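Local coordinates for putative peptide ABC-transport system periplasmic peptide-binding protein (Campylobacter jejuni, PDB 4OEV) that binds nickel(II) outside the cytoplasm and probably hands it to an ABC-type importer, as a member of the solute-binding protein 5 family, at residues 2-10 against 209-217; 416-427 against 440-451. All blocks are in the same frame, centred on the assembly; numbering follows the deposited sequence.

Contact 1 of 2, residues 2-10 against 209-217; sequences IPKDTLIIA and NGKIDAALI
Asp213 meets Ile8 through a carboxylate that chi1 of -73° sets beside its own backbone N, while Ile212 meets Ala10 because its chi1 of 58° puts CG1 between N and the carbonyl carbon and carries CD1 across to the alanine. Ile8 N donates to Asp213 OD2 at 2.9 Å (160°), arriving on the anti side and slightly out of the carboxylate plane; in return, Asp213 N reaches Ile8 O at 2.8 Å. Asp213 thus brackets one residue with backbone and side chain together, and its OD2 also forms a salt bridge with Lys494. Further on, Ala10 N bonds to Ala214 O at 3.0 Å. The short segment axes run nearly parallel, 4.9 Å apart at closest. In this family 5 solute-binding protein the contact joins edge strand 6-11 of the mixed sheet 6-11, 191-196, 173-178 and 163-169 to strand 214-216 of the sheet built on 454-467. Ala10 CB touches both Ile212 CD1 (3.5 Å) and Ala215 CB (3.6 Å), and Ile8 CG2 touches Ile212 CG2, these two side chains crossing nearly at right angles. At the other end Ile2 CD1 rests on Gly210 O, 3.5 Å away, where Gly210 closes helix 200-208 in a Schellman motif.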
loop_
_atom_site.group_PDB
_atom_site.type_symbol
_atom_site.label_atom_id
_atom_site.label_comp_id
_atom_site.label_asym_id
_atom_site.label_seq_id
_atom_site.Cartn_x
_atom_site.Cartn_y
_atom_site.Cartn_z
ATOM N N ILE A 2 19.212 15.512 -18.792
ATOM C CA ILE A 2 18.040 14.773 -19.287
ATOM C C ILE A 2 17.302 15.619 -20.342
ATOM O O ILE A 2 16.972 16.784 -20.082
ATOM C CB ILE A 2 17.077 14.426 -18.150
ATOM C CG1 ILE A 2 17.776 13.521 -17.133
ATOM C CG2 ILE A 2 15.801 13.724 -18.711
ATOM C CD1 ILE A 2 17.048 13.316 -15.793
ATOM N N PRO A 3 17.075 15.049 -21.544
ATOM C CA PRO A 3 16.407 15.816 -22.610
ATOM C C PRO A 3 15.033 16.307 -22.148
ATOM O O PRO A 3 14.412 15.717 -21.254
ATOM C CB PRO A 3 16.254 14.812 -23.756
ATOM C CG PRO A 3 17.082 13.641 -23.420
ATOM C CD PRO A 3 17.641 13.779 -22.033
ATOM N N LYS A 4 14.560 17.366 -22.784
ATOM C CA LYS A 4 13.297 17.988 -22.433
ATOM C C LYS A 4 12.109 17.044 -22.721
ATOM O O LYS A 4 11.036 17.179 -22.132
ATOM C CB LYS A 4 13.199 19.322 -23.190
ATOM C CG LYS A 4 12.077 20.271 -22.797
ATOM C CD LYS A 4 11.952 21.412 -23.819
ATOM C CE LYS A 4 10.537 21.993 -23.925
ATOM N NZ LYS A 4 10.402 23.127 -22.937
ATOM N N ASP A 5 12.314 16.061 -23.591
ATOM C CA ASP A 5 11.214 15.176 -23.998
ATOM C C ASP A 5 11.199 13.872 -23.218
ATOM O O ASP A 5 10.400 12.975 -23.500
ATOM C CB ASP A 5 11.298 14.907 -25.509
ATOM C CG ASP A 5 12.405 13.917 -25.888
ATOM O OD1 ASP A 5 13.322 13.643 -25.093
ATOM O OD2 ASP A 5 12.400 13.451 -27.040
ATOM N N THR A 6 12.063 13.789 -22.208
ATOM C CA THR A 6 12.210 12.585 -21.401
ATOM C C THR A 6 11.984 12.917 -19.919
ATOM O O THR A 6 12.534 13.908 -19.439
ATOM C CB THR A 6 13.628 11.971 -21.561
ATOM O OG1 THR A 6 13.877 11.630 -22.929
ATOM C CG2 THR A 6 13.809 10.746 -20.683
ATOM N N LEU A 7 11.159 12.111 -19.233
ATOM C CA LEU A 7 10.977 12.203 -17.778
ATOM C C LEU A 7 11.661 11.012 -17.134
ATOM O O LEU A 7 11.433 9.894 -17.531
ATOM C CB LEU A 7 9.498 12.188 -17.389
ATOM C CG LEU A 7 8.759 13.531 -17.418
ATOM C CD1 LEU A 7 7.315 13.391 -16.945
ATOM C CD2 LEU A 7 9.519 14.607 -16.642
ATOM N N ILE A 8 12.514 11.225 -16.135
ATOM C CA ILE A 8 13.088 10.080 -15.441
ATOM C C ILE A 8 12.709 10.175 -13.993
ATOM O O ILE A 8 13.079 11.123 -13.318
ATOM C CB ILE A 8 14.605 10.003 -15.571
ATOM C CG1 ILE A 8 15.013 10.127 -17.038
ATOM C CG2 ILE A 8 15.134 8.735 -14.893
ATOM C CD1 ILE A 8 16.418 9.801 -17.308
ATOM N N ILE A 9 11.937 9.203 -13.522
ATOM C CA ILE A 9 11.434 9.243 -12.147
ATOM C C ILE A 9 11.892 8.041 -11.350
ATOM O O ILE A 9 11.713 6.905 -11.766
ATOM C CB ILE A 9 9.901 9.273 -12.098
ATOM C CG1 ILE A 9 9.329 10.390 -12.976
ATOM C CG2 ILE A 9 9.387 9.341 -10.662
ATOM C CD1 ILE A 9 7.827 10.392 -12.956
ATOM N N ALA A 10 12.467 8.309 -10.181
ATOM C CA ALA A 10 12.837 7.250 -9.267
ATOM C C ALA A 10 11.619 6.737 -8.520
ATOM O O ALA A 10 10.790 7.513 -8.027
ATOM C CB ALA A 10 13.897 7.759 -8.236
ATOM N N ASN A 209 23.011 15.073 -9.168
ATOM C CA ASN A 209 23.878 15.026 -10.351
ATOM C C ASN A 209 23.098 14.910 -11.683
ATOM O O ASN A 209 23.679 14.613 -12.728
ATOM C CB ASN A 209 24.899 13.893 -10.208
ATOM C CG ASN A 209 24.274 12.516 -10.215
ATOM O OD1 ASN A 209 23.161 12.313 -10.695
ATOM N ND2 ASN A 209 24.989 11.554 -9.646
ATOM N N GLY A 210 21.789 15.152 -11.629
ATOM C CA GLY A 210 20.956 15.235 -12.822
ATOM C C GLY A 210 20.646 13.934 -13.523
ATOM O O GLY A 210 20.277 13.931 -14.699
ATOM N N LYS A 211 20.786 12.824 -12.810
ATOM C CA LYS A 211 20.479 11.515 -13.395
ATOM C C LYS A 211 18.978 11.189 -13.378
ATOM O O LYS A 211 18.500 10.325 -14.137
ATOM C CB LYS A 211 21.259 10.433 -12.656
ATOM C CG LYS A 211 22.666 10.212 -13.179
ATOM C CD LYS A 211 23.496 9.437 -12.155
ATOM C CE LYS A 211 24.724 8.825 -12.792
ATOM N NZ LYS A 211 24.333 7.452 -13.232
ATOM N N ILE A 212 18.238 11.864 -12.503
ATOM C CA ILE A 212 16.785 11.693 -12.444
ATOM C C ILE A 212 16.118 13.049 -12.248
ATOM O O ILE A 212 16.750 13.992 -11.780
ATOM C CB ILE A 212 16.335 10.715 -11.308
ATOM C CG1 ILE A 212 16.810 11.189 -9.954
ATOM C CG2 ILE A 212 16.863 9.321 -11.560
ATOM C CD1 ILE A 212 16.308 10.263 -8.750
ATOM N N ASP A 213 14.839 13.133 -12.605
ATOM C CA ASP A 213 14.068 14.372 -12.533
ATOM C C ASP A 213 13.315 14.543 -11.243
ATOM O O ASP A 213 12.972 15.652 -10.874
ATOM C CB ASP A 213 13.028 14.442 -13.680
ATOM C CG ASP A 213 13.658 14.719 -15.019
ATOM O OD1 ASP A 213 14.428 15.699 -15.114
ATOM O OD2 ASP A 213 13.344 13.984 -15.993
ATOM N N ALA A 214 12.989 13.432 -10.602
ATOM C CA ALA A 214 12.104 13.432 -9.426
ATOM C C ALA A 214 12.258 12.161 -8.638
ATOM O O ALA A 214 12.497 11.102 -9.225
ATOM C CB ALA A 214 10.639 13.589 -9.849
ATOM N N ALA A 215 12.053 12.272 -7.325
ATOM C CA ALA A 215 12.026 11.128 -6.398
ATOM C C ALA A 215 11.311 11.524 -5.112
ATOM O O ALA A 215 11.298 12.721 -4.740
ATOM C CB ALA A 215 13.416 10.647 -6.079
ATOM N N LEU A 216 10.728 10.551 -4.407
ATOM C CA LEU A 216 10.312 10.834 -3.019
ATOM C C LEU A 216 11.553 10.719 -2.145
ATOM O O LEU A 216 12.327 9.754 -2.275
ATOM C CB LEU A 216 9.251 9.865 -2.494
ATOM C CG LEU A 216 7.961 9.844 -3.279
ATOM C CD1 LEU A 216 6.987 8.798 -2.599
ATOM C CD2 LEU A 216 7.384 11.220 -3.307
ATOM N N ILE A 217 11.734 11.694 -1.264
ATOM C CA ILE A 217 12.942 11.781 -0.431
ATOM C C ILE A 217 12.642 11.804 1.075
ATOM O O ILE A 217 11.869 12.646 1.558
ATOM C CB ILE A 217 13.759 13.047 -0.787
ATOM C CG1 ILE A 217 14.189 13.017 -2.244
ATOM C CG2 ILE A 217 14.983 13.181 0.153
ATOM C CD1 ILE A 217 15.017 11.781 -2.642
HETATM O O HOH W 1 19.509 16.137 -15.955
HETATM O O HOH W 2 10.797 7.811 -5.238
#

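Contact 2 of 2, residues 416-427 against 440-451; sequences YHDKKVDIALQK and YYKDFIDALYEN
Ala424 CB presses directly on the backbone of the facing helix, 3.5 Å from Phe444 N, consistent with the close approach of the short axes, 8.0 Å at an interaxial angle of 159°. Beside it the packing is tight: Leu425 CD2 sits over the centre of the Phe444 ring, 3.6 Å from the centroid, while Val421 CG1 meets the ring edge near its plane. Phe444 CG lies anti to the backbone N (chi1 164°), which turns one face to Leu425 and an edge to Val421. The other valine branch, CG2, fits against Ala447 CB at 3.6 Å, and Phe398 of helix 395-398 touches Val421 and Leu448. Polar grips close one end. Asn451 ND2 gives Asp418 OD2 a nearly straight bond (2.8 Å, 177°), and Tyr416 OH donates to Asn451 O in the carbonyl plane; Asn451 OD1 is taken by Arg259. At the exposed rim Lys427 CB makes a well-formed CH-pi contact over one face of Tyr440, 3.7 Å from the ring centroid. Looser is the pair Lys420 and Glu450, whose NZ and OE1 stay 5.8 Å apart, so any attraction is probably modest. The whole is an antiparallel helical hairpin of helices 419-429 and 434-450, the first N-capped by Asp418, whose OD1 accepts from Val421 N.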
loop_
_atom_site.group_PDB
_atom_site.type_symbol
_atom_site.label_atom_id
_atom_site.label_comp_id
_atom_site.label_asym_id
_atom_site.label_seq_id
_atom_site.Cartn_x
_atom_site.Cartn_y
_atom_site.Cartn_z
ATOM N N TYR A 416 -1.462 -12.955 12.616
ATOM C CA TYR A 416 -2.432 -12.444 13.607
ATOM C C TYR A 416 -3.784 -13.112 13.424
ATOM O O TYR A 416 -4.281 -13.098 12.319
ATOM C CB TYR A 416 -2.579 -10.957 13.412
ATOM C CG TYR A 416 -3.578 -10.259 14.326
ATOM C CD1 TYR A 416 -3.350 -10.166 15.705
ATOM C CD2 TYR A 416 -4.687 -9.634 13.807
ATOM C CE1 TYR A 416 -4.253 -9.488 16.539
ATOM C CE2 TYR A 416 -5.576 -8.946 14.612
ATOM C CZ TYR A 416 -5.359 -8.872 15.986
ATOM O OH TYR A 416 -6.307 -8.155 16.763
ATOM N N HIS A 417 -4.370 -13.698 14.470
ATOM C CA HIS A 417 -5.711 -14.343 14.356
ATOM C C HIS A 417 -6.613 -13.816 15.450
ATOM O O HIS A 417 -6.410 -14.137 16.626
ATOM C CB HIS A 417 -5.585 -15.860 14.471
ATOM C CG HIS A 417 -4.841 -16.492 13.337
ATOM N ND1 HIS A 417 -5.414 -17.438 12.500
ATOM C CD2 HIS A 417 -3.575 -16.315 12.895
ATOM C CE1 HIS A 417 -4.524 -17.811 11.597
ATOM N NE2 HIS A 417 -3.401 -17.137 11.810
ATOM N N ASP A 418 -7.590 -12.987 15.111
ATOM C CA ASP A 418 -8.547 -12.450 16.108
ATOM C C ASP A 418 -9.958 -12.586 15.608
ATOM O O ASP A 418 -10.267 -12.116 14.490
ATOM C CB ASP A 418 -8.284 -10.985 16.402
ATOM C CG ASP A 418 -9.154 -10.440 17.503
ATOM O OD1 ASP A 418 -10.262 -9.901 17.245
ATOM O OD2 ASP A 418 -8.729 -10.561 18.680
ATOM N N LYS A 419 -10.817 -13.244 16.391
ATOM C CA LYS A 419 -12.176 -13.468 15.935
ATOM C C LYS A 419 -12.988 -12.177 15.764
ATOM O O LYS A 419 -13.750 -12.053 14.782
ATOM C CB LYS A 419 -12.947 -14.393 16.888
ATOM C CG LYS A 419 -12.603 -15.848 16.807
ATOM C CD LYS A 419 -13.621 -16.610 17.703
ATOM C CE LYS A 419 -13.185 -18.076 17.946
ATOM N NZ LYS A 419 -14.044 -18.595 19.070
ATOM N N LYS A 420 -12.875 -11.237 16.703
ATOM C CA LYS A 420 -13.667 -10.012 16.590
ATOM C C LYS A 420 -13.180 -9.188 15.372
ATOM O O LYS A 420 -13.986 -8.563 14.692
ATOM C CB LYS A 420 -13.631 -9.171 17.869
ATOM C CG LYS A 420 -14.481 -9.741 19.030
ATOM C CD LYS A 420 -14.331 -8.893 20.291
ATOM C CE LYS A 420 -12.983 -9.149 20.980
ATOM N NZ LYS A 420 -12.626 -8.160 22.077
ATOM N N VAL A 421 -11.871 -9.196 15.112
ATOM C CA VAL A 421 -11.394 -8.520 13.922
ATOM C C VAL A 421 -11.944 -9.195 12.663
ATOM O O VAL A 421 -12.484 -8.496 11.782
ATOM C CB VAL A 421 -9.900 -8.471 13.849
ATOM C CG1 VAL A 421 -9.480 -8.046 12.464
ATOM C CG2 VAL A 421 -9.341 -7.491 14.989
ATOM N N ASP A 422 -11.836 -10.526 12.576
ATOM C CA ASP A 422 -12.333 -11.234 11.381
ATOM C C ASP A 422 -13.779 -10.899 11.089
ATOM O O ASP A 422 -14.127 -10.606 9.944
ATOM C CB ASP A 422 -12.206 -12.759 11.486
ATOM C CG ASP A 422 -10.777 -13.242 11.426
ATOM O OD1 ASP A 422 -9.870 -12.445 11.022
ATOM O OD2 ASP A 422 -10.546 -14.442 11.765
ATOM N N ILE A 423 -14.616 -10.933 12.127
ATOM C CA ILE A 423 -16.047 -10.705 11.992
ATOM C C ILE A 423 -16.373 -9.247 11.594
ATOM O O ILE A 423 -17.273 -8.964 10.789
ATOM C CB ILE A 423 -16.750 -11.055 13.306
ATOM C CG1 ILE A 423 -16.644 -12.556 13.560
ATOM C CG2 ILE A 423 -18.185 -10.613 13.286
ATOM C CD1 ILE A 423 -17.023 -12.957 14.990
ATOM N N ALA A 424 -15.628 -8.331 12.174
ATOM C CA ALA A 424 -15.861 -6.926 11.949
ATOM C C ALA A 424 -15.555 -6.577 10.510
ATOM O O ALA A 424 -16.351 -5.909 9.861
ATOM C CB ALA A 424 -15.021 -6.086 12.913
ATOM N N LEU A 425 -14.410 -7.019 10.007
ATOM C CA LEU A 425 -14.031 -6.695 8.631
ATOM C C LEU A 425 -14.919 -7.366 7.598
ATOM O O LEU A 425 -15.132 -6.845 6.479
ATOM C CB LEU A 425 -12.613 -7.107 8.380
ATOM C CG LEU A 425 -11.568 -6.273 9.158
ATOM C CD1 LEU A 425 -10.217 -6.793 8.811
ATOM C CD2 LEU A 425 -11.653 -4.785 8.767
ATOM N N GLN A 426 -15.392 -8.550 7.930
ATOM C CA GLN A 426 -16.267 -9.276 6.999
ATOM C C GLN A 426 -17.572 -8.589 6.909
ATOM O O GLN A 426 -18.075 -8.369 5.793
ATOM C CB GLN A 426 -16.418 -10.755 7.426
ATOM C CG GLN A 426 -15.138 -11.610 7.155
ATOM C CD GLN A 426 -15.261 -13.080 7.616
ATOM O OE1 GLN A 426 -16.363 -13.613 7.757
ATOM N NE2 GLN A 426 -14.122 -13.733 7.838
ATOM N N LYS A 427 -18.169 -8.246 8.057
ATOM C CA LYS A 427 -19.426 -7.494 8.017
ATOM C C LYS A 427 -19.225 -6.148 7.333
ATOM O O LYS A 427 -19.973 -5.760 6.438
ATOM C CB LYS A 427 -19.999 -7.282 9.420
ATOM C CG LYS A 427 -20.632 -8.547 10.043
ATOM C CD LYS A 427 -20.900 -8.334 11.523
ATOM C CE LYS A 427 -21.890 -9.359 12.085
ATOM N NZ LYS A 427 -21.779 -10.706 11.458
ATOM N N TYR A 440 -19.203 -1.191 12.043
ATOM C CA TYR A 440 -18.363 -2.376 11.987
ATOM C C TYR A 440 -16.862 -2.022 12.001
ATOM O O TYR A 440 -16.037 -2.707 12.639
ATOM C CB TYR A 440 -18.739 -3.168 10.753
ATOM C CG TYR A 440 -20.160 -3.715 10.827
ATOM C CD1 TYR A 440 -20.688 -4.203 12.029
ATOM C CD2 TYR A 440 -20.964 -3.745 9.703
ATOM C CE1 TYR A 440 -21.994 -4.732 12.093
ATOM C CE2 TYR A 440 -22.268 -4.255 9.756
ATOM C CZ TYR A 440 -22.764 -4.747 10.942
ATOM O OH TYR A 440 -24.042 -5.238 10.962
ATOM N N TYR A 441 -16.506 -0.947 11.298
ATOM C CA TYR A 441 -15.117 -0.472 11.351
ATOM C C TYR A 441 -14.818 -0.004 12.765
ATOM O O TYR A 441 -13.727 -0.224 13.246
ATOM C CB TYR A 441 -14.879 0.657 10.308
ATOM C CG TYR A 441 -14.764 0.047 8.954
ATOM C CD1 TYR A 441 -13.869 -0.995 8.748
ATOM C CD2 TYR A 441 -15.614 0.413 7.909
ATOM C CE1 TYR A 441 -13.769 -1.614 7.546
ATOM C CE2 TYR A 441 -15.529 -0.213 6.692
ATOM C CZ TYR A 441 -14.588 -1.219 6.515
ATOM O OH TYR A 441 -14.456 -1.872 5.331
ATOM N N LYS A 442 -15.802 0.574 13.479
ATOM C CA LYS A 442 -15.535 0.875 14.887
ATOM C C LYS A 442 -15.268 -0.403 15.699
ATOM O O LYS A 442 -14.304 -0.459 16.477
ATOM C CB LYS A 442 -16.688 1.669 15.503
ATOM C CG LYS A 442 -16.480 1.998 16.979
ATOM C CD LYS A 442 -17.784 2.447 17.622
ATOM C CE LYS A 442 -17.571 3.168 18.941
ATOM N NZ LYS A 442 -17.225 2.242 20.080
ATOM N N ASP A 443 -16.053 -1.461 15.479
ATOM C CA ASP A 443 -15.799 -2.760 16.122
ATOM C C ASP A 443 -14.381 -3.262 15.804
ATOM O O ASP A 443 -13.639 -3.721 16.676
ATOM C CB ASP A 443 -16.823 -3.808 15.653
ATOM C CG ASP A 443 -18.218 -3.553 16.202
ATOM O OD1 ASP A 443 -18.336 -2.856 17.222
ATOM O OD2 ASP A 443 -19.208 -4.038 15.600
ATOM N N PHE A 444 -14.006 -3.144 14.544
ATOM C CA PHE A 444 -12.698 -3.529 14.109
ATOM C C PHE A 444 -11.570 -2.769 14.865
ATOM O O PHE A 444 -10.621 -3.385 15.409
ATOM C CB PHE A 444 -12.619 -3.293 12.592
ATOM C CG PHE A 444 -11.205 -3.292 12.046
ATOM C CD1 PHE A 444 -10.434 -4.421 12.121
ATOM C CD2 PHE A 444 -10.672 -2.162 11.447
ATOM C CE1 PHE A 444 -9.149 -4.450 11.623
ATOM C CE2 PHE A 444 -9.390 -2.171 10.948
ATOM C CZ PHE A 444 -8.614 -3.314 11.033
ATOM N N ILE A 445 -11.681 -1.442 14.875
ATOM C CA ILE A 445 -10.750 -0.549 15.567
ATOM C C ILE A 445 -10.675 -0.882 17.078
ATOM O O ILE A 445 -9.588 -0.935 17.671
ATOM C CB ILE A 445 -11.200 0.940 15.383
ATOM C CG1 ILE A 445 -10.999 1.368 13.920
ATOM C CG2 ILE A 445 -10.438 1.886 16.294
ATOM C CD1 ILE A 445 -11.650 2.691 13.579
ATOM N N ASP A 446 -11.838 -1.102 17.694
ATOM C CA ASP A 446 -11.886 -1.434 19.108
ATOM C C ASP A 446 -11.261 -2.783 19.366
ATOM O O ASP A 446 -10.590 -2.949 20.386
ATOM C CB ASP A 446 -13.322 -1.436 19.635
ATOM C CG ASP A 446 -13.935 -0.063 19.696
ATOM O OD1 ASP A 446 -13.208 0.956 19.796
ATOM O OD2 ASP A 446 -15.172 -0.004 19.641
ATOM N N ALA A 447 -11.507 -3.740 18.480
ATOM C CA ALA A 447 -10.913 -5.092 18.608
ATOM C C ALA A 447 -9.405 -5.056 18.489
ATOM O O ALA A 447 -8.711 -5.838 19.159
ATOM C CB ALA A 447 -11.464 -6.055 17.555
ATOM N N LEU A 448 -8.901 -4.227 17.570
ATOM C CA LEU A 448 -7.455 -4.031 17.427
ATOM C C LEU A 448 -6.841 -3.509 18.700
ATOM O O LEU A 448 -5.756 -3.919 19.048
ATOM C CB LEU A 448 -7.104 -3.049 16.290
ATOM C CG LEU A 448 -7.116 -3.563 14.840
ATOM C CD1 LEU A 448 -6.522 -2.459 13.927
ATOM C CD2 LEU A 448 -6.423 -4.875 14.628
ATOM N N TYR A 449 -7.508 -2.591 19.384
ATOM C CA TYR A 449 -6.990 -2.043 20.633
ATOM C C TYR A 449 -6.906 -3.159 21.679
ATOM O O TYR A 449 -5.947 -3.205 22.456
ATOM C CB TYR A 449 -7.850 -0.872 21.184
ATOM C CG TYR A 449 -7.456 -0.555 22.625
ATOM C CD1 TYR A 449 -6.346 0.248 22.916
ATOM C CD2 TYR A 449 -8.140 -1.127 23.705
ATOM C CE1 TYR A 449 -5.953 0.482 24.212
ATOM C CE2 TYR A 449 -7.745 -0.885 25.015
ATOM C CZ TYR A 449 -6.652 -0.084 25.259
ATOM O OH TYR A 449 -6.246 0.168 26.561
ATOM N N GLU A 450 -7.929 -4.013 21.751
ATOM C CA GLU A 450 -7.999 -5.042 22.799
ATOM C C GLU A 450 -6.978 -6.158 22.578
ATOM O O GLU A 450 -6.548 -6.842 23.512
ATOM C CB GLU A 450 -9.419 -5.661 22.897
ATOM C CG GLU A 450 -10.550 -4.665 23.284
ATOM C CD GLU A 450 -10.373 -3.995 24.658
ATOM O OE1 GLU A 450 -9.644 -4.531 25.535
ATOM O OE2 GLU A 450 -10.983 -2.923 24.876
ATOM N N ASN A 451 -6.631 -6.373 21.323
ATOM C CA ASN A 451 -5.704 -7.413 20.967
ATOM C C ASN A 451 -4.796 -6.889 19.863
ATOM O O ASN A 451 -4.962 -7.221 18.680
ATOM C CB ASN A 451 -6.458 -8.671 20.544
ATOM C CG ASN A 451 -5.527 -9.829 20.259
ATOM O OD1 ASN A 451 -4.359 -9.848 20.688
ATOM N ND2 ASN A 451 -6.034 -10.803 19.558
HETATM O O HOH W 3 -4.589 -13.484 19.169
HETATM O O HOH W 4 -9.775 -8.268 19.925
HETATM O O HOH W 5 -13.448 -4.467 5.671
#

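Overall arrangement
Contact 1 closes before contact 2 opens along the chain, and the two lie on opposite sides of the chain's centre. Their centres are 43 Å apart and their nearest atoms about 24 Å, so neither touches the other. Residues 2-10 and 209-217 bring together strands of two different sheets far apart in sequence, whereas 416-427 and 440-451 are segments with 12 residues between them, on successive helices joined by a short turn. The two are connected through strand 454-467, which follows helix 434-450 and pairs antiparallel with strand 214-216. The Tyr416 side chain is about 14 Å from the oxalate bound beside the nickel ligands His26, His480 and His481; both contacts are structural packing.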